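Local coordinates for protein cerato-platanin 1 (Moniliophthora perniciosa, PDB 3SUJ) that is a secreted fungal cerato-platanin that has a double-psi beta-barrel fold and binds zinc ions, its function being not yet firmly established, at residues S6-D12 and T91-M97; S62-Y68 and V113-D119; I78-A82 and V118-C123. All blocks are in the same frame, centred on the assembly; numbering follows the deposited sequence.

In the fold
All three contacts reach the same six-stranded sheet of the barrel. Contacts 2 and 3 are close neighbours, their centres about 7 Å apart: they share V118 and D119, strands 63-68 and 76-83 lie side by side, and the disulfide between C63 SG and C123 SG (2.0 Å) joins them covalently. D119, which both share, binds a zinc ion. Contact 1 lies beyond the chain's centre, its own centre about 15 Å from those of the other two. It touches contact 3 where M80 SD packs on A92 CB at 3.8 Å, and is tied to contact 2 through the sheet, in which strands 3-7 and 111-118 are adjacent.

Contact 1 of 3, residues S6-D12 and T91-M97; sequences SYDEAYD and TASKQAM
The carboxylate of D12 receives the first turn of the helix that starts at K94. Its OD2 accepts K94 N (2.8 Å) and its OD1 accepts Q95 N (3.0 Å), both through syn lone pairs, so a forked acid meets two successive N-H groups. OD1 takes a second donor on its anti lone pair, Q95 NE2 at 2.8 Å; the amide and carboxylate planes are nearly coplanar, 24° apart. S93 is the N-cap, its OG accepting A96 N at 2.9 Å and also hydrogen-bonded to P44 O. An aspartate suits this place because the helix start is probably electropositive.

Backbone bonds tie the strands in parallel: A92 N gives to S6 O (2.9 Å) and D8 N to A92 O (2.9 Å).

Apolar packing falls to Y7. With CG set between the backbone N and the carbonyl carbon (chi1 76°), the ring stands beside K94, whose methylene chain runs alongside it, CB 3.5 Å from Y7 CD2, while K94 NZ pairs with D98. Near Y7 CD1, M97 SD (3.8 Å) makes an oblique Met-aromatic contact.

The whole is a parallel strand pair running into a helix N-cap, within the double-psi beta-barrel fold.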
loop_
_atom_site.group_PDB
_atom_site.type_symbol
_atom_site.label_atom_id
_atom_site.label_comp_id
_atom_site.label_asym_id
_atom_site.label_seq_id
_atom_site.Cartn_x
_atom_site.Cartn_y
_atom_site.Cartn_z
ATOM N N SER A 6 7.397 -0.969 5.082
ATOM C CA SER A 6 7.375 -2.298 5.743
ATOM C C SER A 6 6.372 -3.138 5.039
ATOM O O SER A 6 5.724 -2.661 4.074
ATOM C CB SER A 6 6.964 -2.133 7.185
ATOM O OG SER A 6 7.984 -1.308 7.820
ATOM N N TYR A 7 6.182 -4.385 5.469
ATOM C CA TYR A 7 5.148 -5.211 4.844
ATOM C C TYR A 7 4.296 -5.884 5.907
ATOM O O TYR A 7 4.725 -6.005 7.080
ATOM C CB TYR A 7 5.704 -6.213 3.882
ATOM C CG TYR A 7 6.364 -7.410 4.439
ATOM C CD1 TYR A 7 7.696 -7.377 4.733
ATOM C CD2 TYR A 7 5.640 -8.594 4.623
ATOM C CE1 TYR A 7 8.315 -8.488 5.274
ATOM C CE2 TYR A 7 6.226 -9.728 5.123
ATOM C CZ TYR A 7 7.550 -9.683 5.450
ATOM O OH TYR A 7 8.271 -10.817 5.946
ATOM N N ASP A 8 3.144 -6.356 5.505
ATOM C CA ASP A 8 2.299 -7.159 6.413
ATOM C C ASP A 8 1.529 -8.073 5.513
ATOM O O ASP A 8 0.816 -7.639 4.619
ATOM C CB ASP A 8 1.331 -6.289 7.210
ATOM C CG ASP A 8 0.739 -7.023 8.366
ATOM O OD1 ASP A 8 0.101 -8.047 8.161
ATOM O OD2 ASP A 8 1.043 -6.627 9.563
ATOM N N GLU A 9 1.638 -9.396 5.753
ATOM C CA GLU A 9 0.927 -10.420 4.959
ATOM C C GLU A 9 -0.536 -10.393 5.093
ATOM O O GLU A 9 -1.199 -10.999 4.258
ATOM C CB GLU A 9 1.506 -11.818 5.272
ATOM C CG GLU A 9 2.909 -11.909 4.789
ATOM C CD GLU A 9 3.494 -13.341 4.822
ATOM O OE1 GLU A 9 3.200 -14.057 3.904
ATOM O OE2 GLU A 9 4.332 -13.627 5.672
ATOM N N ALA A 10 -1.088 -9.630 6.021
ATOM C CA ALA A 10 -2.514 -9.428 6.008
ATOM C C ALA A 10 -2.982 -8.889 4.668
ATOM O O ALA A 10 -4.053 -9.183 4.213
ATOM C CB ALA A 10 -2.975 -8.535 7.113
ATOM N N TYR A 11 -2.153 -8.040 4.023
ATOM C CA TYR A 11 -2.582 -7.379 2.753
ATOM C C TYR A 11 -2.480 -8.334 1.587
ATOM O O TYR A 11 -2.951 -8.010 0.504
ATOM C CB TYR A 11 -1.800 -6.079 2.545
ATOM C CG TYR A 11 -1.958 -5.037 3.666
ATOM C CD1 TYR A 11 -3.263 -4.514 3.992
ATOM C CD2 TYR A 11 -0.884 -4.541 4.320
ATOM C CE1 TYR A 11 -3.460 -3.598 4.935
ATOM C CE2 TYR A 11 -1.066 -3.602 5.237
ATOM C CZ TYR A 11 -2.376 -3.153 5.574
ATOM O OH TYR A 11 -2.395 -2.161 6.563
ATOM N N ASP A 12 -1.906 -9.521 1.765
ATOM C CA ASP A 12 -1.852 -10.499 0.703
ATOM C C ASP A 12 -3.091 -11.382 0.559
ATOM O O ASP A 12 -3.169 -12.167 -0.407
ATOM C CB ASP A 12 -0.644 -11.383 0.947
ATOM C CG ASP A 12 0.639 -10.597 0.795
ATOM O OD1 ASP A 12 1.272 -10.596 -0.284
ATOM O OD2 ASP A 12 1.093 -9.993 1.751
ATOM N N THR A 91 3.048 0.547 4.761
ATOM C CA THR A 91 3.122 -0.912 5.013
ATOM C C THR A 91 2.392 -1.557 3.856
ATOM O O THR A 91 1.135 -1.470 3.816
ATOM C CB THR A 91 2.490 -1.284 6.327
ATOM O OG1 THR A 91 3.118 -0.605 7.387
ATOM C CG2 THR A 91 2.645 -2.789 6.535
ATOM N N ALA A 92 3.073 -2.287 2.977
ATOM C CA ALA A 92 2.439 -2.922 1.812
ATOM C C ALA A 92 2.291 -4.397 2.022
ATOM O O ALA A 92 2.732 -4.960 3.025
ATOM C CB ALA A 92 3.248 -2.632 0.572
ATOM N N SER A 93 1.620 -5.061 1.091
ATOM C CA SER A 93 1.644 -6.505 1.027
ATOM C C SER A 93 3.053 -7.001 0.960
ATOM O O SER A 93 3.957 -6.326 0.417
ATOM C CB SER A 93 0.782 -7.097 -0.112
ATOM O OG SER A 93 1.361 -6.949 -1.547
ATOM N N LYS A 94 3.288 -8.297 1.353
ATOM C CA LYS A 94 4.580 -8.918 1.104
ATOM C C LYS A 94 4.840 -9.023 -0.405
ATOM O O LYS A 94 5.979 -8.785 -0.783
ATOM C CB LYS A 94 4.666 -10.302 1.781
ATOM C CG LYS A 94 6.053 -10.857 1.717
ATOM C CD LYS A 94 6.065 -12.225 2.410
ATOM C CE LYS A 94 7.449 -12.789 2.264
ATOM N NZ LYS A 94 7.684 -13.403 0.922
ATOM N N GLN A 95 3.845 -9.387 -1.183
ATOM C CA GLN A 95 4.075 -9.484 -2.636
ATOM C C GLN A 95 4.568 -8.120 -3.184
ATOM O O GLN A 95 5.464 -8.093 -4.019
ATOM C CB GLN A 95 2.822 -9.907 -3.335
ATOM C CG GLN A 95 2.538 -11.409 -3.247
ATOM C CD GLN A 95 1.176 -11.717 -3.653
ATOM O OE1 GLN A 95 0.956 -12.017 -4.886
ATOM N NE2 GLN A 95 0.226 -11.611 -2.727
ATOM N N ALA A 96 3.967 -7.022 -2.768
ATOM C CA ALA A 96 4.388 -5.725 -3.265
ATOM C C ALA A 96 5.813 -5.410 -2.852
ATOM O O ALA A 96 6.612 -4.936 -3.664
ATOM C CB ALA A 96 3.436 -4.733 -2.748
ATOM N N MET A 97 6.169 -5.694 -1.580
ATOM C CA MET A 97 7.498 -5.382 -1.142
ATOM C C MET A 97 8.535 -6.328 -1.789
ATOM O O MET A 97 9.649 -5.875 -2.061
ATOM C CB MET A 97 7.590 -5.372 0.401
ATOM C CG MET A 97 8.975 -4.855 0.850
ATOM S SD MET A 97 8.939 -4.510 2.621
ATOM C CE MET A 97 10.637 -4.164 2.959
HETATM O O HOH W 1 -2.396 -12.803 -2.997
#

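Contact 2 of 3, residues S62-Y68 and V113-D119; sequences SCYQLTY and VDVRKVD. With ZN (zinc ion), chain D.
K117 and Y64 face each other as a non-hydrogen-bonded pair of two antiparallel strands, whose axes run at 159°, and the lysine chain can be followed from its root to its tip. CB lies near the ring carbon CE1 of Y64. CG, anti to the backbone N (chi1 -170°), is set over the main chain and comes 3.4 Å from C63 O. CD passes S62, and the bend at chi3 (-67°) brings CE 3.4 Å from Y64 OH, where the methylene crosses the phenol obliquely. NZ ends on S62 OG at 3.0 Å and also bonds N59 OD1, so the ammonium is gripped by two oxygens. A lysine fits because its long aliphatic stem can pack on the ring while its charge stays toward solvent.

Beside the lysine, V115 CG2 bridges Y64 CD1 and L66 CD2, at 3.7 Å from each. An alanine in place of Y64 would probably leave K117 CE and V115 CG2 without their packing partner and open a gap beside F90, whose ring meets Y64 edge-to-face.

Q65 pairs with R116, and T67 with D114, through two backbone bonds each; Q65 N to R116 O is 2.8 Å. On the face of C63, Q65 and V118, the V118 methyls divide their contacts: CG1 lies on Q65 CB and CG2 on C63 SG (3.7 Å). Past the strand, D119 OD1 binds zinc at 2.0 Å, while OD2 is hydrogen-bonded to S121 OG.

This antiparallel pair, joined by a long connection, lies inside the sheet. Strand 76-83 borders strand 63-68, strand 3-7 borders strand 111-118, L66 and V113 pack on L5, and helix 94-101 offers L100 to Y68 and V113.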
loop_
_atom_site.group_PDB
_atom_site.type_symbol
_atom_site.label_atom_id
_atom_site.label_comp_id
_atom_site.label_asym_id
_atom_site.label_seq_id
_atom_site.Cartn_x
_atom_site.Cartn_y
_atom_site.Cartn_z
ATOM N N SER A 62 -6.006 6.603 -2.305
ATOM C CA SER A 62 -4.987 7.277 -3.122
ATOM C C SER A 62 -3.916 6.288 -3.547
ATOM O O SER A 62 -3.703 5.234 -2.917
ATOM C CB SER A 62 -4.280 8.374 -2.280
ATOM O OG SER A 62 -4.995 9.545 -2.116
ATOM N N CYS A 63 -3.244 6.630 -4.622
ATOM C CA CYS A 63 -2.208 5.826 -5.230
ATOM C C CYS A 63 -0.866 6.434 -4.981
ATOM O O CYS A 63 -0.606 7.627 -5.340
ATOM C CB CYS A 63 -2.489 5.771 -6.724
ATOM S SG CYS A 63 -1.320 4.697 -7.654
ATOM N N TYR A 64 0.060 5.683 -4.406
ATOM C CA TYR A 64 1.400 6.171 -4.075
ATOM C C TYR A 64 2.420 5.428 -4.876
ATOM O O TYR A 64 2.458 4.153 -4.827
ATOM C CB TYR A 64 1.681 6.003 -2.558
ATOM C CG TYR A 64 0.828 6.885 -1.731
ATOM C CD1 TYR A 64 1.289 8.156 -1.370
ATOM C CD2 TYR A 64 -0.401 6.498 -1.247
ATOM C CE1 TYR A 64 0.545 9.024 -0.580
ATOM C CE2 TYR A 64 -1.157 7.381 -0.439
ATOM C CZ TYR A 64 -0.651 8.584 -0.081
ATOM O OH TYR A 64 -1.444 9.408 0.722
ATOM N N GLN A 65 3.298 6.139 -5.547
ATOM C CA GLN A 65 4.459 5.557 -6.160
ATOM C C GLN A 65 5.583 5.503 -5.170
ATOM O O GLN A 65 5.986 6.527 -4.583
ATOM C CB GLN A 65 4.866 6.437 -7.308
ATOM C CG GLN A 65 6.126 5.894 -8.065
ATOM C CD GLN A 65 6.605 6.900 -9.098
ATOM O OE1 GLN A 65 6.716 8.106 -8.753
ATOM N NE2 GLN A 65 6.820 6.514 -10.324
ATOM N N LEU A 66 6.061 4.291 -4.915
ATOM C CA LEU A 66 7.138 4.054 -3.963
ATOM C C LEU A 66 8.326 3.519 -4.718
ATOM O O LEU A 66 8.212 2.528 -5.389
ATOM C CB LEU A 66 6.713 3.050 -2.893
ATOM C CG LEU A 66 5.410 3.367 -2.168
ATOM C CD1 LEU A 66 5.031 2.241 -1.151
ATOM C CD2 LEU A 66 5.483 4.646 -1.407
ATOM N N THR A 67 9.445 4.221 -4.589
ATOM C CA THR A 67 10.640 3.888 -5.362
ATOM C C THR A 67 11.761 3.526 -4.443
ATOM O O THR A 67 12.105 4.229 -3.502
ATOM C CB THR A 67 11.081 5.085 -6.282
ATOM O OG1 THR A 67 9.945 5.375 -7.162
ATOM C CG2 THR A 67 12.278 4.658 -7.134
ATOM N N TYR A 68 12.279 2.338 -4.765
ATOM C CA TYR A 68 13.421 1.750 -3.966
ATOM C C TYR A 68 14.628 1.741 -4.826
ATOM O O TYR A 68 14.603 1.247 -5.945
ATOM C CB TYR A 68 13.086 0.328 -3.503
ATOM C CG TYR A 68 14.182 -0.336 -2.709
ATOM C CD1 TYR A 68 14.595 0.167 -1.500
ATOM C CD2 TYR A 68 14.805 -1.452 -3.220
ATOM C CE1 TYR A 68 15.628 -0.485 -0.750
ATOM C CE2 TYR A 68 15.842 -2.118 -2.472
ATOM C CZ TYR A 68 16.184 -1.561 -1.310
ATOM O OH TYR A 68 17.171 -2.196 -0.536
ATOM N N VAL A 113 12.205 4.342 1.069
ATOM C CA VAL A 113 11.753 4.595 -0.312
ATOM C C VAL A 113 11.502 6.070 -0.534
ATOM O O VAL A 113 11.211 6.812 0.394
ATOM C CB VAL A 113 10.453 3.802 -0.621
ATOM C CG1 VAL A 113 10.693 2.286 -0.592
ATOM C CG2 VAL A 113 9.343 4.196 0.309
ATOM N N ASP A 114 11.552 6.449 -1.804
ATOM C CA ASP A 114 10.952 7.786 -2.167
ATOM C C ASP A 114 9.502 7.622 -2.461
ATOM O O ASP A 114 9.118 6.631 -3.041
ATOM C CB ASP A 114 11.679 8.325 -3.435
ATOM C CG ASP A 114 12.911 8.991 -3.061
ATOM O OD1 ASP A 114 12.802 10.131 -2.561
ATOM O OD2 ASP A 114 13.964 8.375 -3.177
ATOM N N VAL A 115 8.649 8.552 -2.094
ATOM C CA VAL A 115 7.217 8.467 -2.267
ATOM C C VAL A 115 6.722 9.685 -3.022
ATOM O O VAL A 115 7.116 10.844 -2.641
ATOM C CB VAL A 115 6.533 8.326 -0.917
ATOM C CG1 VAL A 115 6.920 9.387 0.068
ATOM C CG2 VAL A 115 5.000 8.296 -1.076
ATOM N N ARG A 116 5.793 9.471 -3.938
ATOM C CA ARG A 116 5.062 10.557 -4.542
ATOM C C ARG A 116 3.639 10.087 -4.663
ATOM O O ARG A 116 3.421 8.938 -5.124
ATOM C CB ARG A 116 5.677 10.692 -5.935
ATOM C CG ARG A 116 5.476 11.856 -6.817
ATOM C CD ARG A 116 6.923 11.803 -7.359
ATOM N NE ARG A 116 7.624 13.034 -7.258
ATOM C CZ ARG A 116 7.936 13.697 -8.347
ATOM N NH1 ARG A 116 7.596 13.196 -9.537
ATOM N NH2 ARG A 116 8.443 14.854 -8.209
ATOM N N LYS A 117 2.652 10.884 -4.347
ATOM C CA LYS A 117 1.264 10.572 -4.730
ATOM C C LYS A 117 1.097 10.792 -6.215
ATOM O O LYS A 117 1.607 11.816 -6.732
ATOM C CB LYS A 117 0.297 11.443 -3.978
ATOM C CG LYS A 117 -1.142 10.830 -4.272
ATOM C CD LYS A 117 -2.277 11.507 -3.602
ATOM C CE LYS A 117 -2.286 11.349 -2.003
ATOM N NZ LYS A 117 -3.446 11.996 -1.546
ATOM N N VAL A 118 0.562 9.824 -6.946
ATOM C CA VAL A 118 0.404 9.884 -8.407
ATOM C C VAL A 118 -1.056 9.611 -8.760
ATOM O O VAL A 118 -1.885 9.261 -7.943
ATOM C CB VAL A 118 1.350 8.871 -9.115
ATOM C CG1 VAL A 118 2.813 9.180 -8.828
ATOM C CG2 VAL A 118 1.043 7.388 -8.676
ATOM N N ASP A 119 -1.393 9.838 -10.017
ATOM C CA ASP A 119 -2.749 9.587 -10.477
ATOM C C ASP A 119 -3.122 8.170 -10.214
ATOM O O ASP A 119 -2.347 7.267 -10.434
ATOM C CB ASP A 119 -2.751 9.791 -11.989
ATOM C CG ASP A 119 -4.151 9.832 -12.576
ATOM O OD1 ASP A 119 -4.700 10.919 -12.541
ATOM O OD2 ASP A 119 -4.694 8.781 -12.947
HETATM ZN ZN ZN D . -6.319 11.002 -13.668
HETATM O O HOH W 2 -3.929 8.991 -6.017
HETATM O O HOH W 3 14.569 5.631 -4.132
#

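Contact 3 of 3, residues I78-A82 and V118-C123; sequences IYMVA and VDFSRC. With ZN (zinc ion), chain D.
V81 and C123 form the apolar centre: V81 CG2 rests 3.7 Å from C123 CB, and F120 CE1 comes in obliquely at 3.8 Å from the same methyl. Branching suits V81 to this place by giving it a second methyl, CG1, which also lies near F120 CE1 (4.1 Å). The sulfur C123 SG lies over the strand, 3.5 Å from Y79 C and 3.6 Å from M80 C, and is held there by its disulfide to C63.

Farther out, the Y79 ring takes V118 CG2 at its edge, 4.1 Å from CD1, in a right-angled crossing. R122 then bends back at chi2 and chi3 (both -70°), which folds its guanidinium toward the tyrosine. Y79 CE1 lies over one face of that group, the two planes being 44° apart, and NH2 makes a weak hydrogen bond of 3.2 Å to Y79 OH. The hydroxyl's stronger partner is Q65 NE2.

At the polar edge, D119 OD2 accepts S121 N (2.8 Å) and S121 OG from opposite faces of the carboxylate plane, which probably fixes the acid's orientation beside the zinc. This is an Asx turn opening a disulfide-anchored chain end, laid against strand 76-83 of the double-psi beta-barrel.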
loop_
_atom_site.group_PDB
_atom_site.type_symbol
_atom_site.label_atom_id
_atom_site.label_comp_id
_atom_site.label_asym_id
_atom_site.label_seq_id
_atom_site.Cartn_x
_atom_site.Cartn_y
_atom_site.Cartn_z
ATOM N N ILE A 78 6.919 0.680 -7.214
ATOM C CA ILE A 78 5.593 0.055 -7.222
ATOM C C ILE A 78 4.551 1.126 -6.982
ATOM O O ILE A 78 4.917 2.219 -6.589
ATOM C CB ILE A 78 5.443 -1.056 -6.073
ATOM C CG1 ILE A 78 5.748 -0.488 -4.694
ATOM C CG2 ILE A 78 6.332 -2.281 -6.435
ATOM C CD1 ILE A 78 5.295 -1.314 -3.443
ATOM N N TYR A 79 3.293 0.789 -7.177
ATOM C CA TYR A 79 2.166 1.766 -7.128
ATOM C C TYR A 79 1.178 1.167 -6.174
ATOM O O TYR A 79 0.621 0.097 -6.449
ATOM C CB TYR A 79 1.585 1.979 -8.537
ATOM C CG TYR A 79 2.679 2.512 -9.473
ATOM C CD1 TYR A 79 2.931 3.873 -9.597
ATOM C CD2 TYR A 79 3.540 1.631 -10.106
ATOM C CE1 TYR A 79 3.973 4.354 -10.366
ATOM C CE2 TYR A 79 4.641 2.081 -10.882
ATOM C CZ TYR A 79 4.787 3.447 -11.015
ATOM O OH TYR A 79 5.916 3.916 -11.729
ATOM N N MET A 80 1.035 1.755 -5.025
ATOM C CA MET A 80 0.241 1.144 -3.938
ATOM C C MET A 80 -1.011 1.940 -3.663
ATOM O O MET A 80 -0.917 3.126 -3.456
ATOM C CB MET A 80 1.136 1.102 -2.655
ATOM C CG MET A 80 0.546 0.213 -1.543
ATOM S SD MET A 80 1.142 0.499 0.128
ATOM C CE MET A 80 0.056 1.847 0.485
ATOM N N VAL A 81 -2.150 1.231 -3.535
ATOM C CA VAL A 81 -3.356 1.856 -3.090
ATOM C C VAL A 81 -3.380 1.884 -1.565
ATOM O O VAL A 81 -3.289 0.778 -0.951
ATOM C CB VAL A 81 -4.618 1.138 -3.655
ATOM C CG1 VAL A 81 -5.893 1.833 -3.134
ATOM C CG2 VAL A 81 -4.549 1.104 -5.213
ATOM N N ALA A 82 -3.568 3.024 -0.949
ATOM C CA ALA A 82 -3.621 3.126 0.480
ATOM C C ALA A 82 -5.045 2.984 0.987
ATOM O O ALA A 82 -5.983 3.651 0.561
ATOM C CB ALA A 82 -3.134 4.483 0.894
ATOM N N VAL A 118 0.562 9.824 -6.946
ATOM C CA VAL A 118 0.404 9.884 -8.407
ATOM C C VAL A 118 -1.056 9.611 -8.760
ATOM O O VAL A 118 -1.885 9.261 -7.943
ATOM C CB VAL A 118 1.350 8.871 -9.115
ATOM C CG1 VAL A 118 2.813 9.180 -8.828
ATOM C CG2 VAL A 118 1.043 7.388 -8.676
ATOM N N ASP A 119 -1.393 9.838 -10.017
ATOM C CA ASP A 119 -2.749 9.587 -10.477
ATOM C C ASP A 119 -3.122 8.170 -10.214
ATOM O O ASP A 119 -2.347 7.267 -10.434
ATOM C CB ASP A 119 -2.751 9.791 -11.989
ATOM C CG ASP A 119 -4.151 9.832 -12.576
ATOM O OD1 ASP A 119 -4.700 10.919 -12.541
ATOM O OD2 ASP A 119 -4.694 8.781 -12.947
ATOM N N PHE A 120 -4.398 7.939 -9.896
ATOM C CA PHE A 120 -4.882 6.637 -9.548
ATOM C C PHE A 120 -4.736 5.670 -10.709
ATOM O O PHE A 120 -4.607 4.454 -10.508
ATOM C CB PHE A 120 -6.311 6.722 -9.088
ATOM C CG PHE A 120 -6.777 5.414 -8.503
ATOM C CD1 PHE A 120 -6.431 5.073 -7.171
ATOM C CD2 PHE A 120 -7.369 4.440 -9.303
ATOM C CE1 PHE A 120 -6.758 3.858 -6.650
ATOM C CE2 PHE A 120 -7.686 3.156 -8.752
ATOM C CZ PHE A 120 -7.382 2.892 -7.392
ATOM N N SER A 121 -4.784 6.196 -11.962
ATOM C CA SER A 121 -4.574 5.357 -13.086
ATOM C C SER A 121 -3.251 4.525 -13.010
ATOM O O SER A 121 -3.170 3.433 -13.606
ATOM C CB SER A 121 -4.499 6.129 -14.421
ATOM O OG SER A 121 -3.480 7.098 -14.370
ATOM N N ARG A 122 -2.240 5.062 -12.292
ATOM C CA ARG A 122 -0.936 4.384 -12.225
ATOM C C ARG A 122 -1.047 3.094 -11.387
ATOM O O ARG A 122 -0.285 2.130 -11.557
ATOM C CB ARG A 122 0.110 5.337 -11.610
ATOM C CG ARG A 122 0.405 6.723 -12.302
ATOM C CD ARG A 122 1.107 6.553 -13.601
ATOM N NE ARG A 122 2.483 6.091 -13.417
ATOM C CZ ARG A 122 3.474 6.958 -13.197
ATOM N NH1 ARG A 122 3.271 8.231 -12.978
ATOM N NH2 ARG A 122 4.685 6.488 -13.087
ATOM N N CYS A 123 -2.060 3.008 -10.523
ATOM C CA CYS A 123 -2.264 1.810 -9.695
ATOM C C CYS A 123 -3.149 0.799 -10.457
ATOM O O CYS A 123 -3.297 -0.316 -10.054
ATOM C CB CYS A 123 -2.947 2.210 -8.349
ATOM S SG CYS A 123 -1.837 2.801 -7.077
HETATM ZN ZN ZN D . -6.319 11.002 -13.668
HETATM O O HOH W 4 -0.440 -1.086 -8.760
#